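Local atomic coordinates of threonine synthase (Brucella melitensis bv. 1, PDB entry 4F4F), a protein that probably catalyses the pyridoxal-phosphate-dependent conversion of O-phospho-L-homoserine and water to L-threonine and phosphate, the last step of threonine biosynthesis. Residues A84-F88 against D118-Q122. Numbering follows the deposited sequence.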
# COMPACT_ATOMS: atom_id res chain seq x y z
N ALA A 84 2.24 -11.59 -11.93
CA ALA A 84 2.31 -10.38 -11.16
C ALA A 84 3.76 -9.86 -11.02
O ALA A 84 4.05 -8.68 -11.29
CB ALA A 84 1.68 -10.57 -9.77
N TYR A 85 4.66 -10.74 -10.62
CA TYR A 85 6.03 -10.29 -10.32
C TYR A 85 6.95 -10.31 -11.54
O TYR A 85 8.03 -9.72 -11.53
CB TYR A 85 6.54 -11.00 -9.04
CG TYR A 85 5.60 -10.57 -7.93
CD1 TYR A 85 5.50 -9.21 -7.56
CD2 TYR A 85 4.75 -11.47 -7.31
CE1 TYR A 85 4.59 -8.79 -6.64
CE2 TYR A 85 3.83 -11.05 -6.36
CZ TYR A 85 3.77 -9.72 -6.01
OH TYR A 85 2.84 -9.30 -5.09
N GLY A 86 6.50 -10.94 -12.61
CA GLY A 86 7.13 -10.81 -13.92
C GLY A 86 7.05 -9.37 -14.44
O GLY A 86 7.84 -8.99 -15.31
N THR A 87 6.13 -8.56 -13.90
CA THR A 87 6.09 -7.14 -14.25
C THR A 87 7.15 -6.29 -13.57
O THR A 87 7.26 -5.10 -13.85
CB THR A 87 4.72 -6.49 -13.93
OG1 THR A 87 4.54 -6.32 -12.53
CG2 THR A 87 3.52 -7.27 -14.55
N PHE A 88 7.90 -6.87 -12.65
CA PHE A 88 8.94 -6.14 -11.93
C PHE A 88 10.26 -6.37 -12.67
O PHE A 88 10.66 -7.52 -12.90
CB PHE A 88 9.03 -6.67 -10.49
CG PHE A 88 8.06 -6.02 -9.56
CD1 PHE A 88 6.70 -6.17 -9.74
CD2 PHE A 88 8.52 -5.24 -8.51
CE1 PHE A 88 5.80 -5.53 -8.91
CE2 PHE A 88 7.63 -4.61 -7.67
CZ PHE A 88 6.27 -4.76 -7.87
N ASP A 118 2.69 -1.06 -6.45
CA ASP A 118 2.74 -2.09 -7.48
C ASP A 118 2.77 -3.50 -6.89
O ASP A 118 2.23 -4.41 -7.50
CB ASP A 118 3.99 -1.99 -8.33
CG ASP A 118 4.03 -0.74 -9.18
OD1 ASP A 118 2.96 -0.18 -9.53
OD2 ASP A 118 5.15 -0.29 -9.49
N VAL A 119 3.43 -3.69 -5.76
CA VAL A 119 3.64 -5.04 -5.20
C VAL A 119 2.27 -5.64 -4.95
O VAL A 119 1.97 -6.72 -5.43
CB VAL A 119 4.46 -5.06 -3.89
CG1 VAL A 119 4.46 -6.47 -3.27
CG2 VAL A 119 5.90 -4.55 -4.11
N ALA A 120 1.43 -4.94 -4.19
CA ALA A 120 0.12 -5.49 -3.88
C ALA A 120 -0.82 -5.39 -5.12
O ALA A 120 -1.57 -6.31 -5.37
CB ALA A 120 -0.52 -4.80 -2.66
N MET A 121 -0.80 -4.28 -5.84
CA MET A 121 -1.79 -4.10 -6.92
C MET A 121 -1.69 -5.15 -8.01
O MET A 121 -2.70 -5.64 -8.51
CB MET A 121 -1.65 -2.74 -7.59
CG MET A 121 -2.14 -1.65 -6.72
SD MET A 121 -3.92 -1.45 -6.81
CE MET A 121 -3.69 0.25 -6.28
N GLN A 122 -0.47 -5.49 -8.39
CA GLN A 122 -0.28 -6.36 -9.54
C GLN A 122 -0.84 -7.76 -9.23
O GLN A 122 -1.38 -8.43 -10.11
CB GLN A 122 1.22 -6.42 -9.91
CG GLN A 122 1.74 -5.18 -10.61
CD GLN A 122 1.15 -4.98 -11.99
OE1 GLN A 122 0.79 -5.95 -12.68
NE2 GLN A 122 1.00 -3.71 -12.39
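A buried, mostly apolar contact secured by one buried hydrogen bond joins the C-terminal end of helix 74-86, and the loop after it, to the first turns of helix 117-134. A tyrosine hydroxyl can reach across a helix contact to a main-chain carbonyl, and here Y85 does so: its OH donates to V119 O at 2.7 Å, while Y85 CE1 lies 4.1 Å from V119 CG1. The nearest CA atoms are those of A84 and Q122, 5.0 Å apart, a spacing consistent with the small side chain of A84, with A84 CB 3.7 Å from Q122 O. As the first helix gives way to loop, T87 OG1 donates back to A84 O at 2.7 Å, and F88 N to Y85 O at 3.1 Å; the F88 ring then extends to the second helix, its CZ 3.6 Å from D118 CB and 3.8 Å from V119 CG2. As in other fold type II PLP-dependent enzymes, the lysine that binds the cofactor lies at the start of the helix, and D118 directly follows K117, the predicted attachment residue, which carries no cofactor here although PLP is bound nearby. The carboxylate of D118 is held by T113. On the T87 side, T87 CG2 packs 3.6 Å from Q122 OE1, an oxygen hydrogen-bonded to R126, while Q122 NE2 pairs with E155 O of helix 148-157.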